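Alginate lyase (Aplysia kurodai, PDB 5GMT) probably cleaves alginate, with specificity for its polymannuronate stretches, as a eukaryotic lyase of polysaccharide lyase family 14. Local coordinates at residues 40-45 against 245-250; 49-52 against 56-59; 114-117 against 123-126; 169-172 against 176-179. All blocks are in the same frame, centred on the assembly; numbering follows the deposited sequence. Where two conformers were deposited one is given.

Contact 1. Residues 40-45 against 245-250; sequences HDWGDD and STFFGG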
ATOM      1  N   HIS A  40      -6.386  13.120   4.720  1.00  7.51           N
ATOM      2  CA  HIS A  40      -6.474  13.205   3.266  1.00  8.71           C
ATOM      3  C   HIS A  40      -7.304  12.056   2.679  1.00  9.01           C
ATOM      4  O   HIS A  40      -6.923  11.423   1.689  1.00  8.91           O
ATOM      5  CB  HIS A  40      -5.061  13.252   2.671  1.00  9.31           C
ATOM      6  CG  HIS A  40      -4.252  14.404   3.179  1.00 11.07           C
ATOM      7  ND1 HIS A  40      -4.473  15.697   2.760  1.00 12.45           N
ATOM      8  CD2 HIS A  40      -3.254  14.471   4.092  1.00  8.14           C
ATOM      9  CE1 HIS A  40      -3.642  16.512   3.386  1.00 13.05           C
ATOM     10  NE2 HIS A  40      -2.893  15.793   4.203  1.00 10.49           N
ATOM     11  N   ASP A  41      -8.442  11.802   3.315  1.00  7.88           N
ATOM     12  CA  ASP A  41      -9.393  10.801   2.850  1.00  9.12           C
ATOM     13  C   ASP A  41     -10.148  11.295   1.623  1.00 11.79           C
ATOM     14  O   ASP A  41     -10.536  12.459   1.544  1.00  8.69           O
ATOM     15  CB  ASP A  41     -10.371  10.443   3.969  1.00  9.46           C
ATOM     16  CG  ASP A  41     -11.028  11.672   4.576  1.00 13.61           C
ATOM     17  OD1 ASP A  41     -10.308  12.498   5.165  1.00 10.21           O
ATOM     18  OD2 ASP A  41     -12.258  11.809   4.464  1.00 18.80           O
ATOM     19  N   TRP A  42     -10.353  10.393   0.665  1.00  9.39           N
ATOM     20  CA  TRP A  42     -11.143  10.686  -0.514  1.00  8.38           C
ATOM     21  C   TRP A  42     -11.792   9.401  -1.020  1.00  7.42           C
ATOM     22  O   TRP A  42     -11.385   8.301  -0.626  1.00  8.44           O
ATOM     23  CB  TRP A  42     -10.263  11.314  -1.597  1.00 10.91           C
ATOM     24  CG  TRP A  42      -9.156  10.420  -2.047  1.00 10.70           C
ATOM     25  CD1 TRP A  42      -7.898  10.329  -1.517  1.00 10.47           C
ATOM     26  CD2 TRP A  42      -9.202   9.493  -3.132  1.00 10.94           C
ATOM     27  NE1 TRP A  42      -7.163   9.387  -2.205  1.00 10.07           N
ATOM     28  CE2 TRP A  42      -7.937   8.865  -3.205  1.00  8.84           C
ATOM     29  CE3 TRP A  42     -10.194   9.125  -4.046  1.00 10.38           C
ATOM     30  CZ2 TRP A  42      -7.636   7.886  -4.159  1.00 11.64           C
ATOM     31  CZ3 TRP A  42      -9.895   8.156  -4.993  1.00 10.73           C
ATOM     32  CH2 TRP A  42      -8.624   7.550  -5.046  1.00 10.63           C
ATOM     33  N   GLY A  43     -12.804   9.532  -1.872  1.00  7.60           N
ATOM     34  CA  GLY A  43     -13.407   8.367  -2.504  1.00  8.87           C
ATOM     35  C   GLY A  43     -14.643   7.798  -1.828  1.00  8.41           C
ATOM     36  O   GLY A  43     -14.936   6.623  -1.988  1.00  7.94           O
ATOM     37  N   ASP A  44     -15.365   8.632  -1.076  1.00  9.32           N
ATOM     38  CA  ASP A  44     -16.610   8.235  -0.396  0.52 10.47           C
ATOM     39  C   ASP A  44     -17.530   7.418  -1.293  1.00 11.07           C
ATOM     40  O   ASP A  44     -18.092   6.402  -0.879  1.00 10.44           O
ATOM     41  CB  ASP A  44     -17.370   9.481   0.090  0.52 11.97           C
ATOM     42  CG  ASP A  44     -18.685   9.144   0.798  0.52 13.86           C
ATOM     43  OD1 ASP A  44     -19.643   8.677   0.135  0.52 12.73           O
ATOM     44  OD2 ASP A  44     -18.768   9.372   2.024  0.52 13.17           O
ATOM     45  N   ASP A  45     -17.704   7.892  -2.528  1.00 10.62           N
ATOM     46  CA  ASP A  45     -18.655   7.258  -3.450  1.00  9.11           C
ATOM     47  C   ASP A  45     -18.270   5.821  -3.850  1.00 10.08           C
ATOM     48  O   ASP A  45     -19.115   5.071  -4.348  1.00  8.14           O
ATOM     49  CB  ASP A  45     -18.850   8.144  -4.702  1.00  8.34           C
ATOM     50  CG  ASP A  45     -17.592   8.249  -5.579  1.00 13.37           C
ATOM     51  OD1 ASP A  45     -17.681   8.847  -6.678  1.00 15.54           O
ATOM     52  OD2 ASP A  45     -16.527   7.731  -5.198  1.00 13.20           O
ATOM     53  N   SER A 245      -4.661   3.105  -0.223  1.00  5.22           N
ATOM     54  CA  SER A 245      -4.672   3.734  -1.533  1.00  5.79           C
ATOM     55  C   SER A 245      -5.050   2.677  -2.555  1.00  6.39           C
ATOM     56  O   SER A 245      -4.369   1.678  -2.661  1.00  6.62           O
ATOM     57  CB  SER A 245      -3.292   4.319  -1.838  1.00  5.09           C
ATOM     58  OG  SER A 245      -3.266   5.008  -3.066  1.00  7.91           O
ATOM     59  N   THR A 246      -6.140   2.877  -3.288  1.00  5.90           N
ATOM     60  CA  THR A 246      -6.486   1.922  -4.336  1.00  4.07           C
ATOM     61  C   THR A 246      -7.369   2.588  -5.401  1.00  6.48           C
ATOM     62  O   THR A 246      -8.372   3.257  -5.106  1.00  6.10           O
ATOM     63  CB  THR A 246      -7.169   0.644  -3.736  1.00  4.42           C
ATOM     64  OG1 THR A 246      -7.232  -0.394  -4.727  1.00  7.31           O
ATOM     65  CG2 THR A 246      -8.572   0.944  -3.193  1.00  7.48           C
ATOM     66  N   PHE A 247      -6.930   2.418  -6.642  1.00  5.69           N
ATOM     67  CA  PHE A 247      -7.543   2.997  -7.824  1.00  7.80           C
ATOM     68  C   PHE A 247      -6.747   2.454  -8.999  1.00 10.16           C
ATOM     69  O   PHE A 247      -5.618   1.995  -8.814  1.00  6.01           O
ATOM     70  CB  PHE A 247      -7.507   4.529  -7.792  1.00  5.84           C
ATOM     71  CG  PHE A 247      -6.131   5.103  -7.595  1.00  5.64           C
ATOM     72  CD1 PHE A 247      -5.683   5.443  -6.322  1.00  6.57           C
ATOM     73  CD2 PHE A 247      -5.289   5.307  -8.677  1.00  7.32           C
ATOM     74  CE1 PHE A 247      -4.412   5.977  -6.137  1.00  9.03           C
ATOM     75  CE2 PHE A 247      -4.032   5.843  -8.504  1.00  6.55           C
ATOM     76  CZ  PHE A 247      -3.591   6.184  -7.230  1.00  7.42           C
ATOM     77  N   PHE A 248      -7.332   2.486 -10.191  1.00  6.96           N
ATOM     78  CA  PHE A 248      -6.606   2.097 -11.398  1.00  7.54           C
ATOM     79  C   PHE A 248      -5.722   3.255 -11.862  1.00  7.44           C
ATOM     80  O   PHE A 248      -6.125   4.422 -11.799  1.00  8.02           O
ATOM     81  CB  PHE A 248      -7.582   1.688 -12.514  1.00  8.53           C
ATOM     82  CG  PHE A 248      -8.126   0.297 -12.363  1.00  9.13           C
ATOM     83  CD1 PHE A 248      -9.056   0.004 -11.369  1.00  8.93           C
ATOM     84  CD2 PHE A 248      -7.716  -0.717 -13.217  1.00  7.74           C
ATOM     85  CE1 PHE A 248      -9.559  -1.284 -11.225  1.00  8.32           C
ATOM     86  CE2 PHE A 248      -8.213  -2.001 -13.081  1.00  9.48           C
ATOM     87  CZ  PHE A 248      -9.135  -2.287 -12.079  1.00  9.41           C
ATOM     88  N   GLY A 249      -4.510   2.936 -12.315  1.00  9.37           N
ATOM     89  CA  GLY A 249      -3.636   3.953 -12.873  1.00 11.48           C
ATOM     90  C   GLY A 249      -2.428   4.265 -12.010  1.00 13.77           C
ATOM     91  O   GLY A 249      -2.296   3.719 -10.909  1.00 10.30           O
ATOM     92  N   GLY A 250      -1.529   5.113 -12.510  1.00 13.45           N
ATOM     93  CA  GLY A 250      -1.614   5.663 -13.853  1.00 13.20           C
ATOM     94  C   GLY A 250      -2.475   6.905 -13.965  1.00 20.57           C
ATOM     95  O   GLY A 250      -3.424   7.091 -13.202  1.00 22.23           O
TER
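W42 and F247 form a small apolar aromatic contact that spans an intervening strand of one antiparallel sheet, in a fold consistent with the beta sandwich (jelly roll) of the concanavalin clan. W42 ends the outermost strand 38-42, F247 lies in the last part of strand 238-247, and strand 76-81 runs between them. The backbones support this reading: the nearest CA atoms, those of W42 and S245, are 9.6 Å apart, about two strand spacings, and no hydrogen bond links the segments. Each is paired instead with the strand between them, W42 with G78 and T246 with A77. The indole bridges the distance: a chi1 of 61°, with CG between the backbone N and the carbonyl carbon, swings the six-membered ring across to F247. Benzo carbons CZ2 and CH2 of W42 both lie 3.8 Å from CD1 of F247, which meets the indole at its edge and in its plane. The two side chains cross at about a right angle, while the ring planes are inclined at 53° with centroids 6.0 Å apart, an oblique pairing that is neither a stack nor a T-shape. The carbonyl O of T246 is more distant, 4.3 Å from W42 CH2. The CB of T246 points away from segment 40-45, and T246 OG1 is bonded to Y63 OH and K111 O. W42 also packs on R75, and F247 on S69 and K111. With 93 Å² buried in total and carbon meeting carbon throughout the ring pair, the contact implies weak, non-directional van der Waals packing; strand order is set by the backbone pairing through strand 76-81.

Contact 2. Residues 49-52 against 56-59; sequences TSTK and SRAL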
ATOM      1  N   THR A  49     -19.529  -1.656   2.339  1.00  7.83           N
ATOM      2  CA  THR A  49     -19.163  -2.826   3.132  1.00  8.58           C
ATOM      3  C   THR A  49     -19.895  -4.045   2.596  1.00 10.61           C
ATOM      4  O   THR A  49     -20.965  -3.908   2.004  1.00 10.84           O
ATOM      5  CB  THR A  49     -19.516  -2.648   4.616  1.00  7.26           C
ATOM      6  OG1 THR A  49     -20.942  -2.652   4.762  1.00 12.79           O
ATOM      7  CG2 THR A  49     -18.951  -1.342   5.171  1.00 10.47           C
ATOM      8  N   SER A  50     -19.338  -5.232   2.811  1.00  6.98           N
ATOM      9  CA  SER A  50     -19.928  -6.436   2.237  1.00 12.85           C
ATOM     10  C   SER A  50     -19.435  -7.696   2.930  1.00 13.57           C
ATOM     11  O   SER A  50     -18.256  -7.806   3.286  1.00 10.21           O
ATOM     12  CB  SER A  50     -19.622  -6.514   0.734  1.00  9.61           C
ATOM     13  OG  SER A  50     -20.162  -7.693   0.152  1.00 10.22           O
ATOM     14  N   THR A  51     -20.352  -8.639   3.104  1.00  9.18           N
ATOM     15  CA  THR A  51     -20.044  -9.970   3.620  1.00 11.09           C
ATOM     16  C   THR A  51     -20.119 -11.033   2.524  1.00 11.72           C
ATOM     17  O   THR A  51     -20.164 -12.228   2.811  1.00 12.78           O
ATOM     18  CB  THR A  51     -21.012 -10.355   4.748  1.00 14.32           C
ATOM     19  OG1 THR A  51     -22.354 -10.125   4.304  1.00 12.43           O
ATOM     20  CG2 THR A  51     -20.758  -9.499   5.973  1.00 12.34           C
ATOM     21  N   LYS A  52     -20.121 -10.603   1.264  1.00 10.61           N
ATOM     22  CA  LYS A  52     -20.272 -11.538   0.153  1.00 11.69           C
ATOM     23  C   LYS A  52     -19.200 -12.629   0.140  1.00 12.37           C
ATOM     24  O   LYS A  52     -19.493 -13.786  -0.171  1.00 16.10           O
ATOM     25  CB  LYS A  52     -20.265 -10.798  -1.190  1.00 11.73           C
ATOM     26  CG  LYS A  52     -20.175 -11.746  -2.383  1.00 14.41           C
ATOM     27  CD  LYS A  52     -20.229 -11.015  -3.707  1.00 16.60           C
ATOM     28  CE  LYS A  52     -21.650 -10.636  -4.079  1.00 15.40           C
ATOM     29  NZ  LYS A  52     -21.739 -10.220  -5.508  1.00 13.29           N
ATOM     30  N   SER A  56     -16.506 -12.091   8.188  1.00 16.24           N
ATOM     31  CA  SER A  56     -16.168 -10.750   8.646  1.00 15.72           C
ATOM     32  C   SER A  56     -16.628  -9.752   7.595  1.00 10.96           C
ATOM     33  O   SER A  56     -16.349  -9.932   6.412  1.00 14.87           O
ATOM     34  CB  SER A  56     -14.660 -10.616   8.894  1.00 17.24           C
ATOM     35  OG  SER A  56     -14.246 -11.389  10.010  1.00 25.03           O
ATOM     36  N   ARG A  57     -17.359  -8.722   8.013  1.00  9.17           N
ATOM     37  CA  ARG A  57     -17.801  -7.700   7.072  1.00  9.68           C
ATOM     38  C   ARG A  57     -16.600  -6.891   6.606  1.00 10.73           C
ATOM     39  O   ARG A  57     -15.901  -6.286   7.409  1.00  9.81           O
ATOM     40  CB  ARG A  57     -18.846  -6.771   7.698  1.00  8.97           C
ATOM     41  CG  ARG A  57     -19.331  -5.681   6.742  1.00  9.87           C
ATOM     42  CD  ARG A  57     -20.636  -5.035   7.214  1.00 11.07           C
ATOM     43  NE  ARG A  57     -21.756  -5.961   7.064  1.00 15.82           N
ATOM     44  CZ  ARG A  57     -22.509  -6.041   5.970  1.00 15.94           C
ATOM     45  NH1 ARG A  57     -22.273  -5.237   4.939  1.00 13.94           N
ATOM     46  NH2 ARG A  57     -23.503  -6.912   5.910  1.00 12.62           N
ATOM     47  N   ALA A  58     -16.389  -6.875   5.299  1.00  6.80           N
ATOM     48  CA  ALA A  58     -15.197  -6.290   4.711  1.00  8.74           C
ATOM     49  C   ALA A  58     -15.416  -4.885   4.191  1.00  7.60           C
ATOM     50  O   ALA A  58     -16.509  -4.521   3.780  1.00  8.71           O
ATOM     51  CB  ALA A  58     -14.700  -7.175   3.576  1.00  5.98           C
ATOM     52  N   LEU A  59     -14.340  -4.113   4.172  1.00  7.17           N
ATOM     53  CA  LEU A  59     -14.333  -2.823   3.499  1.00  9.85           C
ATOM     54  C   LEU A  59     -14.346  -3.064   2.004  1.00  6.80           C
ATOM     55  O   LEU A  59     -13.448  -3.728   1.487  1.00  7.79           O
ATOM     56  CB  LEU A  59     -13.095  -2.018   3.911  1.00  6.58           C
ATOM     57  CG  LEU A  59     -12.863  -0.708   3.169  1.00  5.40           C
ATOM     58  CD1 LEU A  59     -13.991   0.267   3.450  1.00  8.74           C
ATOM     59  CD2 LEU A  59     -11.494  -0.125   3.572  1.00  6.88           C
TER
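R57 reaches diagonally across the hairpin to bond T49, although its nearest backbone neighbour there is T51. With CG anti to the backbone N (chi1 180°), the extended first part of the side chain reaches T49; the bend at chi3 (-71°) then lays the guanidinium across both threonines, NH1 on the T49 side and NH2 on the T51 side. NH1 of R57 donates to OG1 of T49 at 2.9 Å. The bond is moderately bent, 147° at the hydrogen, and OG1 sits slightly out of the guanidinium plane. T49 CB lies at the edge of the same group, in its plane, and the two side chains cross at about a right angle. T51 meets the arginine differently: its methyl CG2 lies over one guanidinium face, 3.4 Å above the plane and displaced toward the rim, and also 3.6 Å from CA of R57. T49 thus takes the edge and T51 a face. Beneath this lies an ordinary antiparallel hairpin. S50 and A58 make the hydrogen-bonded pair, with A58 N to S50 O at 2.9 Å and S50 N to A58 O at 3.1 Å; T49 and L59 form the next, non-hydrogen-bonded pair, where CA of T49 makes a CA-H...O contact of 3.2 Å with O of A58. Just past the strand, OG of S50 accepts from N of K52 at 3.1 Å, an ST turn that starts the reversal. At the chain's surface, strand 58-63 continues into the sheet beside strand 261-272: L59 pairs with F265, S50 and A58 pack on Y264, and T49 and L59 meet I31 of helix 28-31 on the other face.

Contact 3. Residues 114-117 against 123-126; sequences GLFG and GAYK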
ATOM      1  N   GLY A 114      -0.203   0.163   1.469  1.00  6.06           N
ATOM      2  CA  GLY A 114       1.123  -0.159   1.962  1.00  3.99           C
ATOM      3  C   GLY A 114       1.467   0.769   3.115  1.00  6.58           C
ATOM      4  O   GLY A 114       0.631   1.555   3.538  1.00  6.64           O
ATOM      5  N   LEU A 115       2.688   0.676   3.635  1.00  6.72           N
ATOM      6  CA  LEU A 115       3.102   1.553   4.734  1.00  5.39           C
ATOM      7  C   LEU A 115       3.654   2.885   4.202  1.00  5.01           C
ATOM      8  O   LEU A 115       3.977   3.003   3.019  1.00  5.14           O
ATOM      9  CB  LEU A 115       4.152   0.852   5.603  1.00  5.10           C
ATOM     10  CG  LEU A 115       3.630  -0.376   6.364  1.00  5.90           C
ATOM     11  CD1 LEU A 115       4.770  -1.150   7.030  1.00  5.44           C
ATOM     12  CD2 LEU A 115       2.594   0.061   7.398  1.00  5.83           C
ATOM     13  N   PHE A 116       3.776   3.870   5.095  1.00  6.15           N
ATOM     14  CA  PHE A 116       4.387   5.164   4.777  1.00  6.58           C
ATOM     15  C   PHE A 116       5.041   5.741   6.031  1.00  4.44           C
ATOM     16  O   PHE A 116       4.800   5.262   7.138  1.00  4.83           O
ATOM     17  CB  PHE A 116       3.336   6.148   4.233  1.00  4.34           C
ATOM     18  CG  PHE A 116       2.517   6.801   5.305  1.00  6.51           C
ATOM     19  CD1 PHE A 116       1.533   6.089   5.964  1.00  4.47           C
ATOM     20  CD2 PHE A 116       2.730   8.137   5.654  1.00  5.62           C
ATOM     21  CE1 PHE A 116       0.775   6.683   6.977  1.00  8.04           C
ATOM     22  CE2 PHE A 116       1.976   8.737   6.652  1.00  5.57           C
ATOM     23  CZ  PHE A 116       0.991   8.013   7.311  1.00  5.89           C
ATOM     24  N   GLY A 117       5.880   6.755   5.856  1.00  6.75           N
ATOM     25  CA  GLY A 117       6.471   7.436   6.990  1.00  6.94           C
ATOM     26  C   GLY A 117       7.144   8.732   6.577  1.00  6.45           C
ATOM     27  O   GLY A 117       6.960   9.220   5.459  1.00  6.39           O
ATOM     28  N   GLY A 123       4.039  16.756   6.326  1.00  9.03           N
ATOM     29  CA  GLY A 123       5.108  16.340   5.434  1.00 11.30           C
ATOM     30  C   GLY A 123       5.020  14.865   5.066  1.00 10.49           C
ATOM     31  O   GLY A 123       5.449  14.457   4.001  1.00  8.96           O
ATOM     32  N   ALA A 124       4.451  14.062   5.955  1.00  7.02           N
ATOM     33  CA  ALA A 124       4.421  12.618   5.750  1.00  6.08           C
ATOM     34  C   ALA A 124       3.439  12.190   4.651  1.00  8.83           C
ATOM     35  O   ALA A 124       3.517  11.062   4.153  1.00  8.62           O
ATOM     36  CB  ALA A 124       4.085  11.924   7.062  1.00  8.84           C
ATOM     37  N   TYR A 125       2.534  13.091   4.262  1.00  7.45           N
ATOM     38  CA  TYR A 125       1.449  12.719   3.343  1.00 10.54           C
ATOM     39  C   TYR A 125       1.688  13.200   1.914  1.00  8.16           C
ATOM     40  O   TYR A 125       0.751  13.237   1.109  1.00  8.68           O
ATOM     41  CB  TYR A 125       0.100  13.271   3.843  1.00  7.65           C
ATOM     42  CG  TYR A 125      -0.129  13.098   5.327  1.00  8.50           C
ATOM     43  CD1 TYR A 125      -0.000  11.849   5.929  1.00  8.73           C
ATOM     44  CD2 TYR A 125      -0.428  14.196   6.142  1.00  8.17           C
ATOM     45  CE1 TYR A 125      -0.192  11.683   7.280  1.00  9.08           C
ATOM     46  CE2 TYR A 125      -0.619  14.044   7.507  1.00  7.00           C
ATOM     47  CZ  TYR A 125      -0.490  12.780   8.072  1.00  8.87           C
ATOM     48  OH  TYR A 125      -0.670  12.606   9.412  1.00  9.36           O
ATOM     49  N   LYS A 126       2.933  13.542   1.584  1.00  7.98           N
ATOM     50  CA  LYS A 126       3.214  14.229   0.311  1.00  6.95           C
ATOM     51  C   LYS A 126       3.883  13.350  -0.743  1.00 12.55           C
ATOM     52  O   LYS A 126       4.229  13.831  -1.825  1.00 14.18           O
ATOM     53  CB  LYS A 126       4.092  15.465   0.567  1.00  8.02           C
ATOM     54  CG  LYS A 126       3.489  16.450   1.565  1.00  9.60           C
ATOM     55  CD  LYS A 126       2.156  16.961   1.082  1.00 15.59           C
ATOM     56  CE  LYS A 126       1.547  17.936   2.083  1.00 23.53           C
ATOM     57  NZ  LYS A 126       0.201  18.419   1.641  1.00 26.61           N
TER
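F116, from strand 110-118, packs against A124 and Y125 of the loop that follows, and the close part of the contact is confined to one side of its ring, CD2, CE2 and CZ. CE2 of F116 lies 3.8 Å from CB of A124 and 3.7 Å from CE1 of Y125, so a single ring carbon touches both loop residues. Next to it, CD2 of F116 is 3.4 Å from the carbonyl O of A124, which sits at the ring's edge near its plane. The rings of F116 and Y125 meet rim to rim, with centroids 5.9 Å apart and planes inclined at 45°, and neither covers the other; CZ of F116 lies in the plane of the tyrosine ring at its edge. The phenyl group is brought to the loop by a chi1 of 81°, CG lying between the backbone N and the carbonyl carbon. All four touching residues are buried. Elsewhere the fit is looser: the main chains are not hydrogen-bonded to each other, G117 and A124 approaching only to 5.7 Å between CA atoms, and on the solvent side K126 is exposed without touching the strand. The buried aromatic cluster extends further, for Y80 meets F116 edge-to-face and Y39 stacks on Y125, while the tyrosine's OH is bonded to R82. The chemistry is therefore mainly apolar. The one polar approach, O of A124 to the ring edge, places a partial negative charge by the weakly positive ring hydrogens, which probably makes it mildly favourable without being a conventional hydrogen bond.

Contact 4. Residues 169-172 against 176-179; sequences VIAH and GQSL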
ATOM      1  N   VAL A 169      14.538  -3.750 -10.117  1.00 10.67           N
ATOM      2  CA  VAL A 169      14.095  -2.353 -10.175  1.00 10.25           C
ATOM      3  C   VAL A 169      13.684  -1.924 -11.575  1.00 12.71           C
ATOM      4  O   VAL A 169      14.420  -2.118 -12.537  1.00 11.21           O
ATOM      5  CB  VAL A 169      15.199  -1.374  -9.678  1.00 10.61           C
ATOM      6  CG1 VAL A 169      14.868   0.074 -10.077  1.00 11.87           C
ATOM      7  CG2 VAL A 169      15.379  -1.483  -8.176  1.00 11.21           C
ATOM      8  N   ILE A 170      12.484  -1.369 -11.673  1.00  9.80           N
ATOM      9  CA  ILE A 170      12.071  -0.619 -12.845  1.00  9.65           C
ATOM     10  C   ILE A 170      11.864   0.816 -12.373  1.00 11.16           C
ATOM     11  O   ILE A 170      10.852   1.147 -11.749  1.00 11.74           O
ATOM     12  CB  ILE A 170      10.801  -1.197 -13.479  1.00 10.07           C
ATOM     13  CG1 ILE A 170      11.071  -2.616 -13.990  1.00 11.17           C
ATOM     14  CG2 ILE A 170      10.315  -0.291 -14.625  1.00 12.25           C
ATOM     15  CD1 ILE A 170       9.832  -3.377 -14.373  1.00 10.94           C
ATOM     16  N   ALA A 171      12.857   1.652 -12.652  1.00 12.04           N
ATOM     17  CA  ALA A 171      12.938   2.989 -12.077  1.00  7.94           C
ATOM     18  C   ALA A 171      12.063   3.992 -12.811  1.00 12.29           C
ATOM     19  O   ALA A 171      11.676   3.781 -13.965  1.00 13.11           O
ATOM     20  CB  ALA A 171      14.396   3.469 -12.069  1.00 11.36           C
ATOM     21  N   HIS A 172      11.741   5.084 -12.131  1.00 10.69           N
ATOM     22  CA  HIS A 172      11.086   6.193 -12.794  1.00 11.52           C
ATOM     23  C   HIS A 172      11.650   7.522 -12.291  1.00 12.06           C
ATOM     24  O   HIS A 172      12.075   7.653 -11.143  1.00 11.26           O
ATOM     25  CB  HIS A 172       9.563   6.153 -12.606  1.00 11.06           C
ATOM     26  CG  HIS A 172       8.827   6.908 -13.669  1.00 16.89           C
ATOM     27  ND1 HIS A 172       8.649   8.275 -13.624  1.00 16.31           N
ATOM     28  CD2 HIS A 172       8.283   6.495 -14.838  1.00 15.22           C
ATOM     29  CE1 HIS A 172       7.998   8.666 -14.704  1.00 15.20           C
ATOM     30  NE2 HIS A 172       7.766   7.608 -15.460  1.00 13.55           N
ATOM     31  N   GLY A 176       6.629   6.665  -8.787  1.00  8.25           N
ATOM     32  CA  GLY A 176       7.190   5.677  -7.886  1.00  8.43           C
ATOM     33  C   GLY A 176       8.153   4.717  -8.561  1.00  9.83           C
ATOM     34  O   GLY A 176       8.102   4.534  -9.781  1.00  9.78           O
ATOM     35  N   GLN A 177       9.044   4.122  -7.769  1.00  7.52           N
ATOM     36  CA  GLN A 177       9.937   3.080  -8.263  1.00  9.34           C
ATOM     37  C   GLN A 177       9.221   1.738  -8.187  1.00  8.27           C
ATOM     38  O   GLN A 177       8.578   1.435  -7.185  1.00  9.59           O
ATOM     39  CB  GLN A 177      11.235   3.044  -7.446  1.00  7.94           C
ATOM     40  CG  GLN A 177      11.819   4.416  -7.161  1.00  8.93           C
ATOM     41  CD  GLN A 177      12.092   5.182  -8.438  1.00  9.27           C
ATOM     42  OE1 GLN A 177      12.730   4.663  -9.357  1.00 11.50           O
ATOM     43  NE2 GLN A 177      11.583   6.402  -8.517  1.00 11.07           N
ATOM     44  N   SER A 178       9.305   0.941  -9.245  1.00  8.42           N
ATOM     45  CA  SER A 178       8.715  -0.396  -9.222  1.00  8.28           C
ATOM     46  C   SER A 178       9.764  -1.389  -8.764  1.00  8.17           C
ATOM     47  O   SER A 178      10.778  -1.578  -9.438  1.00 10.15           O
ATOM     48  CB  SER A 178       8.172  -0.793 -10.599  1.00  8.18           C
ATOM     49  OG  SER A 178       7.086   0.040 -10.952  1.00 10.68           O
ATOM     50  N   LEU A 179       9.520  -2.009  -7.613  1.00  7.97           N
ATOM     51  CA  LEU A 179      10.446  -3.005  -7.066  1.00  8.92           C
ATOM     52  C   LEU A 179       9.799  -4.380  -7.023  1.00 10.60           C
ATOM     53  O   LEU A 179       8.706  -4.555  -6.467  1.00 10.65           O
ATOM     54  CB  LEU A 179      10.903  -2.600  -5.663  1.00  8.29           C
ATOM     55  CG  LEU A 179      11.891  -1.429  -5.708  1.00 13.45           C
ATOM     56  CD1 LEU A 179      11.387  -0.310  -4.823  1.00 16.02           C
ATOM     57  CD2 LEU A 179      13.268  -1.868  -5.267  1.00 17.35           C
TER
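I170 and S178 form the hydrogen-bonded pair of a short antiparallel beta hairpin at the edge of its sheet, with V169 and L179 as the adjoining non-hydrogen-bonded pair. I170 N donates to S178 O at 2.8 Å, almost straight (175°) and in the carbonyl plane; S178 N returns to I170 O at 3.0 Å. Beyond this pair a side chain replaces the backbone. Q177 folds back through chi1 -44° and chi2 -58°, and its amide takes both backbone polar atoms, N and O, of H172: OE1 accepts from H172 N at 3.0 Å, from above the amide carbonyl plane, and NE2 donates to H172 O at 3.0 Å with that oxygen in the amide plane. OE1 and one N-H of NE2 are thus each engaged next to the turn. The imidazole of H172 looks elsewhere, ND1 binding N of T174 and N of Y175. The buried hydroxyl of S178 is bonded to E150 and R181, with a weak bond to R144. On the inner side, Q177 and L179 pair with A153 and L151 of strand 149-154. On the face of V169 and L179 the side chains lie alongside each other, pointing the same way, and CG2 of V169 meets CD2 of L179 at 3.6 Å.

Overall arrangement
Contacts 1, 3 and 4 all reach one antiparallel sheet, contact 1 across the edge that ends in strand 38-42, spanning strand 76-81, contact 3 at strand 110-118, contact 4 at the far edge; contact 2 belongs to the other sheet, its centre about 33 Å from that of contact 4. Contact 3 is the fully buried one and contact 2 lies on the surface, with 1 and 4 between. Their chemistry follows two types. Contacts 1 and 3 are aromatic and lack cross-segment hydrogen bonds, and they touch each other where H40 meets Y125. Contacts 2 and 4 are hairpins whose backbone pairing is supplemented by a polar side chain that crosses to the partner segment, charged in one and an amide in the other.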